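Local coordinates for oxidoreductase, NAD-binding/iron-sulfur cluster-binding protein (Nitratireductor pacificus pht-3B, PDB 6ZXU) that probably removes halogen from organohalide substrates by reduction, as a catabolic reductive dehalogenase that carries cobalamin and two 4Fe-4S clusters, at residues R305-K319 with A400-E412. Residues are numbered along the deposited sequence; the frame is centred on the assembly and turned at random.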
ATOM      1  N   ARG A 305     -13.535  -0.549 -26.773  1.00 15.81           N
ATOM      2  CA  ARG A 305     -12.244  -1.176 -26.944  1.00 17.01           C
ATOM      3  C   ARG A 305     -11.655  -0.969 -28.328  1.00 19.37           C
ATOM      4  O   ARG A 305     -10.426  -0.762 -28.472  1.00 17.00           O
ATOM      5  CB  ARG A 305     -12.336  -2.649 -26.693  1.00 18.71           C
ATOM      6  CG  ARG A 305     -12.584  -3.001 -25.252  1.00 21.96           C
ATOM      7  CD  ARG A 305     -12.996  -4.447 -25.156  1.00 22.53           C
ATOM      8  NE  ARG A 305     -12.917  -4.865 -23.798  1.00 24.23           N
ATOM      9  CZ  ARG A 305     -13.784  -4.497 -22.866  1.00 27.60           C
ATOM     10  NH1 ARG A 305     -14.799  -3.667 -23.125  1.00 25.86           N
ATOM     11  NH2 ARG A 305     -13.574  -4.919 -21.646  1.00 27.52           N
ATOM     12  N   GLN A 306     -12.495  -0.960 -29.374  1.00 17.07           N
ATOM     13  CA  GLN A 306     -11.949  -0.763 -30.718  1.00 19.11           C
ATOM     14  C   GLN A 306     -11.406   0.628 -30.938  1.00 19.36           C
ATOM     15  O   GLN A 306     -10.672   0.836 -31.884  1.00 21.72           O
ATOM     16  CB  GLN A 306     -12.982  -1.085 -31.791  1.00 21.72           C
ATOM     17  CG  GLN A 306     -13.248  -2.540 -31.876  1.00 22.12           C
ATOM     18  CD  GLN A 306     -14.246  -2.845 -33.011  1.00 26.37           C
ATOM     19  OE1 GLN A 306     -15.436  -2.787 -32.811  1.00 26.95           O
ATOM     20  NE2 GLN A 306     -13.747  -3.011 -34.164  1.00 26.54           N
ATOM     21  N   GLU A 307     -11.699   1.582 -30.049  1.00 16.70           N
ATOM     22  CA  GLU A 307     -11.202   2.932 -30.215  1.00 17.97           C
ATOM     23  C   GLU A 307     -10.058   3.298 -29.224  1.00 17.85           C
ATOM     24  O   GLU A 307      -9.633   4.436 -29.183  1.00 18.94           O
ATOM     25  CB  GLU A 307     -12.333   3.903 -30.065  1.00 17.81           C
ATOM     26  CG  GLU A 307     -13.386   3.737 -31.162  1.00 24.28           C
ATOM     27  CD  GLU A 307     -14.621   4.698 -31.045  1.00 31.44           C
ATOM     28  OE1 GLU A 307     -15.754   4.411 -31.624  1.00 26.61           O
ATOM     29  OE2 GLU A 307     -14.493   5.752 -30.331  1.00 30.56           O
ATOM     30  N   ILE A 308      -9.613   2.351 -28.413  1.00 16.62           N
ATOM     31  CA  ILE A 308      -8.584   2.639 -27.434  1.00 16.31           C
ATOM     32  C   ILE A 308      -7.200   2.409 -28.071  1.00 18.70           C
ATOM     33  O   ILE A 308      -6.871   1.290 -28.358  1.00 19.44           O
ATOM     34  CB  ILE A 308      -8.729   1.771 -26.166  1.00 16.67           C
ATOM     35  CG1 ILE A 308     -10.026   2.018 -25.461  1.00 14.40           C
ATOM     36  CG2 ILE A 308      -7.573   2.064 -25.244  1.00 16.78           C
ATOM     37  CD1 ILE A 308     -10.346   1.044 -24.336  1.00 16.47           C
ATOM     38  N   GLN A 309      -6.410   3.447 -28.221  1.00 17.84           N
ATOM     39  CA  GLN A 309      -5.056   3.291 -28.715  1.00 21.67           C
ATOM     40  C   GLN A 309      -4.103   3.011 -27.575  1.00 22.51           C
ATOM     41  O   GLN A 309      -4.276   3.506 -26.455  1.00 21.89           O
ATOM     42  CB  GLN A 309      -4.572   4.514 -29.403  1.00 23.75           C
ATOM     43  CG  GLN A 309      -5.269   4.872 -30.653  1.00 29.29           C
ATOM     44  CD  GLN A 309      -4.749   6.253 -31.178  1.00 39.85           C
ATOM     45  OE1 GLN A 309      -5.525   7.162 -31.456  1.00 49.59           O
ATOM     46  NE2 GLN A 309      -3.450   6.406 -31.278  1.00 47.23           N
ATOM     47  N   ARG A 310      -3.116   2.157 -27.832  1.00 17.28           N
ATOM     48  CA  ARG A 310      -2.034   1.874 -26.885  1.00 18.68           C
ATOM     49  C   ARG A 310      -1.006   3.063 -26.907  1.00 19.95           C
ATOM     50  O   ARG A 310      -0.841   3.739 -27.904  1.00 21.42           O
ATOM     51  CB  ARG A 310      -1.390   0.513 -27.178  1.00 19.64           C
ATOM     52  CG  ARG A 310      -2.286  -0.638 -26.809  1.00 17.22           C
ATOM     53  CD  ARG A 310      -1.773  -1.952 -27.317  1.00 20.56           C
ATOM     54  NE  ARG A 310      -0.499  -2.304 -26.700  1.00 17.71           N
ATOM     55  CZ  ARG A 310       0.223  -3.349 -27.032  1.00 19.93           C
ATOM     56  NH1 ARG A 310      -0.158  -4.108 -28.018  1.00 20.51           N
ATOM     57  NH2 ARG A 310       1.379  -3.576 -26.467  1.00 20.01           N
ATOM     58  N   VAL A 311      -0.441   3.334 -25.738  1.00 19.28           N
ATOM     59  CA  VAL A 311       0.335   4.532 -25.414  1.00 18.94           C
ATOM     60  C   VAL A 311       1.782   4.096 -25.155  1.00 16.79           C
ATOM     61  O   VAL A 311       2.014   3.013 -24.518  1.00 19.18           O
ATOM     62  CB  VAL A 311      -0.241   5.190 -24.093  1.00 19.34           C
ATOM     63  CG1 VAL A 311       0.452   6.486 -23.822  1.00 22.82           C
ATOM     64  CG2 VAL A 311      -1.748   5.396 -24.273  1.00 24.84           C
ATOM     65  N   ALA A 312       2.742   4.824 -25.676  1.00 15.50           N
ATOM     66  CA  ALA A 312       4.128   4.568 -25.344  1.00 17.52           C
ATOM     67  C   ALA A 312       4.344   4.715 -23.784  1.00 18.87           C
ATOM     68  O   ALA A 312       3.760   5.606 -23.172  1.00 18.40           O
ATOM     69  CB  ALA A 312       5.042   5.552 -26.094  1.00 17.81           C
ATOM     70  N   LYS A 313       5.154   3.861 -23.169  1.00 17.32           N
ATOM     71  CA  LYS A 313       5.606   4.111 -21.783  1.00 18.68           C
ATOM     72  C   LYS A 313       6.244   5.502 -21.636  1.00 16.31           C
ATOM     73  O   LYS A 313       6.168   6.112 -20.615  1.00 15.94           O
ATOM     74  CB  LYS A 313       6.635   3.087 -21.297  1.00 19.30           C
ATOM     75  CG  LYS A 313       6.043   1.964 -20.567  1.00 23.77           C
ATOM     76  CD  LYS A 313       7.012   1.059 -19.870  1.00 26.79           C
ATOM     77  CE  LYS A 313       7.433   1.694 -18.567  1.00 27.11           C
ATOM     78  NZ  LYS A 313       8.185   0.608 -17.831  1.00 29.28           N
ATOM     79  N   ARG A 314       6.865   5.964 -22.691  1.00 15.49           N
ATOM     80  CA  ARG A 314       7.459   7.265 -22.745  1.00 16.60           C
ATOM     81  C   ARG A 314       6.440   8.402 -22.566  1.00 16.41           C
ATOM     82  O   ARG A 314       6.825   9.561 -22.273  1.00 17.39           O
ATOM     83  CB  ARG A 314       8.241   7.408 -24.067  1.00 16.86           C
ATOM     84  CG  ARG A 314       8.868   8.784 -24.365  1.00 19.54           C
ATOM     85  CD  ARG A 314       9.952   9.234 -23.360  1.00 16.80           C
ATOM     86  NE  ARG A 314      10.490  10.493 -23.825  1.00 16.46           N
ATOM     87  CZ  ARG A 314       9.880  11.668 -23.705  1.00 16.31           C
ATOM     88  NH1 ARG A 314       8.777  11.746 -23.027  1.00 19.23           N
ATOM     89  NH2 ARG A 314      10.386  12.774 -24.183  1.00 16.14           N
ATOM     90  N   GLY A 315       5.142   8.106 -22.680  1.00 17.55           N
ATOM     91  CA  GLY A 315       4.092   9.076 -22.429  1.00 17.76           C
ATOM     92  C   GLY A 315       3.568   9.193 -21.008  1.00 19.05           C
ATOM     93  O   GLY A 315       2.809  10.130 -20.732  1.00 18.87           O
ATOM     94  N   ASP A 316       3.907   8.245 -20.138  1.00 17.95           N
ATOM     95  CA  ASP A 316       3.721   8.349 -18.681  1.00 17.39           C
ATOM     96  C   ASP A 316       4.323   9.731 -18.315  1.00 16.37           C
ATOM     97  O   ASP A 316       5.452   9.998 -18.664  1.00 19.10           O
ATOM     98  CB  ASP A 316       4.448   7.146 -18.078  1.00 18.48           C
ATOM     99  CG  ASP A 316       4.877   7.289 -16.563  1.00 20.53           C
ATOM    100  OD1 ASP A 316       5.112   8.403 -16.083  1.00 19.16           O
ATOM    101  OD2 ASP A 316       5.054   6.188 -15.890  1.00 19.10           O
ATOM    102  N   PHE A 317       3.602  10.592 -17.614  1.00 17.66           N
ATOM    103  CA  PHE A 317       4.099  11.911 -17.349  1.00 18.95           C
ATOM    104  C   PHE A 317       5.277  11.998 -16.370  1.00 17.42           C
ATOM    105  O   PHE A 317       5.979  12.993 -16.445  1.00 18.82           O
ATOM    106  CB  PHE A 317       3.032  12.922 -16.955  1.00 16.40           C
ATOM    107  CG  PHE A 317       2.478  13.686 -18.121  1.00 17.35           C
ATOM    108  CD1 PHE A 317       1.794  13.047 -19.086  1.00 19.74           C
ATOM    109  CD2 PHE A 317       2.566  15.083 -18.177  1.00 18.90           C
ATOM    110  CE1 PHE A 317       1.268  13.736 -20.185  1.00 18.43           C
ATOM    111  CE2 PHE A 317       2.075  15.782 -19.249  1.00 16.83           C
ATOM    112  CZ  PHE A 317       1.392  15.098 -20.273  1.00 15.91           C
ATOM    113  N   PHE A 318       5.554  11.000 -15.550  1.00 16.36           N
ATOM    114  CA  PHE A 318       6.876  10.979 -14.873  1.00 17.88           C
ATOM    115  C   PHE A 318       8.009  10.785 -15.876  1.00 19.79           C
ATOM    116  O   PHE A 318       9.059  11.379 -15.710  1.00 18.11           O
ATOM    117  CB  PHE A 318       6.946   9.893 -13.823  1.00 18.66           C
ATOM    118  CG  PHE A 318       6.079  10.168 -12.619  1.00 20.38           C
ATOM    119  CD1 PHE A 318       6.092  11.425 -12.044  1.00 19.72           C
ATOM    120  CD2 PHE A 318       5.208   9.197 -12.123  1.00 23.48           C
ATOM    121  CE1 PHE A 318       5.297  11.698 -10.950  1.00 22.78           C
ATOM    122  CE2 PHE A 318       4.379   9.484 -11.032  1.00 22.93           C
ATOM    123  CZ  PHE A 318       4.466  10.708 -10.449  1.00 22.11           C
ATOM    124  N   LYS A 319       7.845   9.902 -16.872  1.00 19.37           N
ATOM    125  CA  LYS A 319       8.839   9.729 -17.927  1.00 18.13           C
ATOM    126  C   LYS A 319       8.993  10.994 -18.762  1.00 17.40           C
ATOM    127  O   LYS A 319      10.109  11.385 -19.129  1.00 18.50           O
ATOM    128  CB  LYS A 319       8.502   8.536 -18.831  1.00 20.32           C
ATOM    129  CG  LYS A 319       8.382   7.220 -18.124  1.00 22.02           C
ATOM    130  CD  LYS A 319       9.435   7.151 -17.115  1.00 25.22           C
ATOM    131  CE  LYS A 319       9.890   5.743 -16.848  1.00 30.40           C
ATOM    132  NZ  LYS A 319       8.897   4.957 -16.228  1.00 35.74           N
ATOM    133  N   ALA A 400      -6.168  -9.898 -19.252  1.00 21.51           N
ATOM    134  CA  ALA A 400      -5.193  -8.861 -19.618  1.00 22.03           C
ATOM    135  C   ALA A 400      -5.358  -8.552 -21.088  1.00 22.65           C
ATOM    136  O   ALA A 400      -4.732  -9.173 -21.945  1.00 22.54           O
ATOM    137  CB  ALA A 400      -3.764  -9.339 -19.326  1.00 20.64           C
ATOM    138  N   GLU A 401      -6.203  -7.605 -21.398  1.00 21.22           N
ATOM    139  CA  GLU A 401      -6.492  -7.283 -22.757  1.00 19.22           C
ATOM    140  C   GLU A 401      -5.361  -6.522 -23.396  1.00 21.41           C
ATOM    141  O   GLU A 401      -4.580  -5.868 -22.720  1.00 19.94           O
ATOM    142  CB  GLU A 401      -7.805  -6.571 -22.841  1.00 20.90           C
ATOM    143  CG  GLU A 401      -8.913  -7.365 -22.184  1.00 20.34           C
ATOM    144  CD  GLU A 401     -10.272  -6.707 -22.321  1.00 24.21           C
ATOM    145  OE1 GLU A 401     -10.601  -6.287 -23.454  1.00 25.60           O
ATOM    146  OE2 GLU A 401     -11.023  -6.598 -21.293  1.00 28.11           O
ATOM    147  N   PRO A 402      -5.173  -6.663 -24.709  1.00 23.21           N
ATOM    148  CA  PRO A 402      -3.971  -6.080 -25.324  1.00 22.76           C
ATOM    149  C   PRO A 402      -3.867  -4.602 -25.145  1.00 21.20           C
ATOM    150  O   PRO A 402      -2.751  -4.071 -24.964  1.00 19.97           O
ATOM    151  CB  PRO A 402      -4.084  -6.467 -26.854  1.00 23.06           C
ATOM    152  CG  PRO A 402      -4.926  -7.711 -26.778  1.00 25.43           C
ATOM    153  CD  PRO A 402      -5.914  -7.530 -25.670  1.00 26.93           C
ATOM    154  N   TRP A 403      -5.000  -3.921 -25.117  1.00 19.58           N
ATOM    155  CA  TRP A 403      -4.942  -2.477 -25.002  1.00 20.60           C
ATOM    156  C   TRP A 403      -4.517  -2.031 -23.567  1.00 19.70           C
ATOM    157  O   TRP A 403      -4.394  -0.827 -23.357  1.00 20.02           O
ATOM    158  CB  TRP A 403      -6.306  -1.836 -25.378  1.00 20.57           C
ATOM    159  CG  TRP A 403      -7.479  -2.459 -24.697  1.00 21.65           C
ATOM    160  CD1 TRP A 403      -8.192  -3.545 -25.113  1.00 22.62           C
ATOM    161  CD2 TRP A 403      -8.065  -2.057 -23.476  1.00 20.53           C
ATOM    162  NE1 TRP A 403      -9.194  -3.814 -24.220  1.00 24.97           N
ATOM    163  CE2 TRP A 403      -9.099  -2.914 -23.202  1.00 21.91           C
ATOM    164  CE3 TRP A 403      -7.782  -1.032 -22.544  1.00 21.74           C
ATOM    165  CZ2 TRP A 403      -9.910  -2.765 -22.075  1.00 24.19           C
ATOM    166  CZ3 TRP A 403      -8.580  -0.893 -21.472  1.00 19.47           C
ATOM    167  CH2 TRP A 403      -9.637  -1.749 -21.240  1.00 21.27           C
ATOM    168  N   MET A 404      -4.415  -2.962 -22.614  1.00 15.85           N
ATOM    169  CA  MET A 404      -3.970  -2.653 -21.218  1.00 16.36           C
ATOM    170  C   MET A 404      -2.405  -2.634 -21.117  1.00 17.81           C
ATOM    171  O   MET A 404      -1.856  -2.113 -20.161  1.00 17.62           O
ATOM    172  CB  MET A 404      -4.492  -3.689 -20.244  1.00 14.91           C
ATOM    173  CG  MET A 404      -6.015  -3.732 -20.119  1.00 17.77           C
ATOM    174  SD  MET A 404      -6.471  -5.055 -19.008  1.00 21.38           S
ATOM    175  CE  MET A 404      -8.243  -4.843 -18.912  1.00 18.56           C
ATOM    176  N   TYR A 405      -1.707  -3.176 -22.129  1.00 13.94           N
ATOM    177  CA  TYR A 405      -0.271  -3.106 -22.200  1.00 15.92           C
ATOM    178  C   TYR A 405       0.146  -1.822 -22.860  1.00 15.43           C
ATOM    179  O   TYR A 405      -0.497  -1.348 -23.799  1.00 15.61           O
ATOM    180  CB  TYR A 405       0.303  -4.304 -22.968  1.00 15.86           C
ATOM    181  CG  TYR A 405       0.125  -5.663 -22.335  1.00 16.48           C
ATOM    182  CD1 TYR A 405      -1.095  -6.313 -22.368  1.00 18.79           C
ATOM    183  CD2 TYR A 405       1.178  -6.304 -21.746  1.00 17.00           C
ATOM    184  CE1 TYR A 405      -1.247  -7.573 -21.820  1.00 17.20           C
ATOM    185  CE2 TYR A 405       1.048  -7.575 -21.206  1.00 17.73           C
ATOM    186  CZ  TYR A 405      -0.133  -8.217 -21.254  1.00 18.40           C
ATOM    187  OH  TYR A 405      -0.254  -9.460 -20.739  1.00 19.26           O
ATOM    188  N   TYR A 406       1.239  -1.248 -22.410  1.00 13.32           N
ATOM    189  CA  TYR A 406       1.854  -0.132 -23.111  1.00 14.12           C
ATOM    190  C   TYR A 406       2.288  -0.540 -24.524  1.00 13.56           C
ATOM    191  O   TYR A 406       2.516  -1.706 -24.812  1.00 13.86           O
ATOM    192  CB  TYR A 406       3.079   0.374 -22.379  1.00 17.39           C
ATOM    193  CG  TYR A 406       2.816   1.073 -21.064  1.00 16.76           C
ATOM    194  CD1 TYR A 406       2.323   2.357 -21.046  1.00 15.33           C
ATOM    195  CD2 TYR A 406       3.156   0.461 -19.852  1.00 16.37           C
ATOM    196  CE1 TYR A 406       2.076   2.973 -19.822  1.00 16.52           C
ATOM    197  CE2 TYR A 406       2.935   1.064 -18.655  1.00 15.59           C
ATOM    198  CZ  TYR A 406       2.404   2.310 -18.648  1.00 17.54           C
ATOM    199  OH  TYR A 406       2.232   2.970 -17.438  1.00 18.71           O
ATOM    200  N   ALA A 407       2.354   0.417 -25.410  1.00 14.19           N
ATOM    201  CA  ALA A 407       2.739   0.139 -26.819  1.00 16.65           C
ATOM    202  C   ALA A 407       4.209  -0.216 -26.993  1.00 17.49           C
ATOM    203  O   ALA A 407       4.570  -1.107 -27.775  1.00 17.86           O
ATOM    204  CB  ALA A 407       2.373   1.314 -27.687  1.00 16.42           C
ATOM    205  N   SER A 408       5.061   0.449 -26.230  1.00 15.48           N
ATOM    206  CA  SER A 408       6.524   0.347 -26.379  1.00 15.75           C
ATOM    207  C   SER A 408       7.197   0.773 -25.068  1.00 20.51           C
ATOM    208  O   SER A 408       6.587   1.524 -24.268  1.00 18.33           O
ATOM    209  CB  SER A 408       6.998   1.244 -27.523  1.00 17.35           C
ATOM    210  OG  SER A 408       6.630   2.619 -27.359  1.00 18.46           O
ATOM    211  N   ASP A 409       8.404   0.286 -24.827  0.50 21.46           N
ATOM    212  CA  ASP A 409       9.169   0.690 -23.637  0.50 25.10           C
ATOM    213  C   ASP A 409       9.830   2.048 -23.889  0.50 23.94           C
ATOM    214  O   ASP A 409       9.993   2.512 -25.037  0.50 23.00           O
ATOM    215  CB  ASP A 409      10.182  -0.387 -23.219  0.50 27.50           C
ATOM    216  CG  ASP A 409      11.467  -0.343 -24.076  0.50 34.11           C
ATOM    217  OD1 ASP A 409      11.424  -0.781 -25.259  0.50 39.24           O
ATOM    218  OD2 ASP A 409      12.526   0.135 -23.578  0.50 38.52           O
ATOM    219  N   GLU A 410      10.214   2.705 -22.806  1.00 23.48           N
ATOM    220  CA  GLU A 410      10.766   4.076 -22.908  1.00 23.35           C
ATOM    221  C   GLU A 410      12.314   4.118 -23.001  1.00 22.17           C
ATOM    222  O   GLU A 410      12.860   5.145 -23.192  1.00 23.07           O
ATOM    223  CB  GLU A 410      10.311   4.926 -21.711  1.00 26.08           C
ATOM    224  CG  GLU A 410      11.013   4.688 -20.340  1.00 26.95           C
ATOM    225  CD  GLU A 410      10.818   3.309 -19.682  1.00 30.38           C
ATOM    226  OE1 GLU A 410      10.185   2.390 -20.310  1.00 29.20           O
ATOM    227  OE2 GLU A 410      11.319   3.172 -18.495  1.00 37.26           O
ATOM    228  N   VAL A 411      12.966   3.001 -22.763  1.00 23.81           N
ATOM    229  CA  VAL A 411      14.412   3.022 -22.721  1.00 25.74           C
ATOM    230  C   VAL A 411      14.970   2.740 -24.125  1.00 26.70           C
ATOM    231  O   VAL A 411      15.684   3.576 -24.679  1.00 26.58           O
ATOM    232  CB  VAL A 411      14.968   1.990 -21.732  1.00 28.34           C
ATOM    233  CG1 VAL A 411      16.526   1.928 -21.826  1.00 31.26           C
ATOM    234  CG2 VAL A 411      14.512   2.359 -20.328  1.00 31.61           C
ATOM    235  N   GLU A 412      14.651   1.563 -24.671  1.00 26.69           N
ATOM    236  CA  GLU A 412      15.078   1.134 -26.030  1.00 26.26           C
ATOM    237  C   GLU A 412      13.986   1.494 -27.076  1.00 27.09           C
ATOM    238  O   GLU A 412      14.262   1.513 -28.266  1.00 23.39           O
ATOM    239  CB  GLU A 412      15.403  -0.397 -26.052  1.00 28.46           C
TER
HETATM  240  O   HOH W   1      -3.915   1.772 -23.879  1.00 23.41           O
HETATM  241  O   HOH W   2      -1.153   1.140 -23.634  1.00 19.11           O
HETATM  242  O   HOH W   3      10.157   1.779 -15.709  1.00 46.07           O
HETATM  243  O   HOH W   4       4.710   3.026 -15.730  1.00 22.40           O
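Arg310 reaches across to residues 402-407, joining two loops in the wall of the cobalamin pocket of this reductive dehalogenase, the second of them linking strands 394-399 and 422-429. Its CB rests on Ala407 CB, CG lies against Trp403 CA, and CD approaches Pro402 O, which lies over one guanidinium face without a bond. The chain then bends (chi3 64°); NH2 makes a nearly straight hydrogen bond (168°) to Tyr406 O, 2.7 Å away near the guanidinium plane, and NE a more bent one, tilted from that plane, to Tyr405 O at 3.1 Å. NH2 also donates to Ile416 O. A long chain ending in several donors suits these three carbonyls, and a leucine here would probably leave those of Tyr405 and Tyr406 without these two donors. Alongside, Ala407 N donates to Val311 O (2.8 Å) and Lys313 N to Ser408 O. Lys313 works at both ends of its chain: NZ bonds to Ser482 O and makes a long salt bridge to Glu410 OE1, while aliphatic CG sits over the Tyr406 ring, 3.5 Å from the centroid. This CH-pi contact probably helps to hold the ring whose OH hydrogen-bonds to cobalamin. At the far end, Ile308 CD1 lies over the six-membered ring of Trp403, and Arg305 grips Glu401 side-on, NE to OE1 (2.7 Å) and NH2 to OE2 (3.1 Å), both through syn lone pairs.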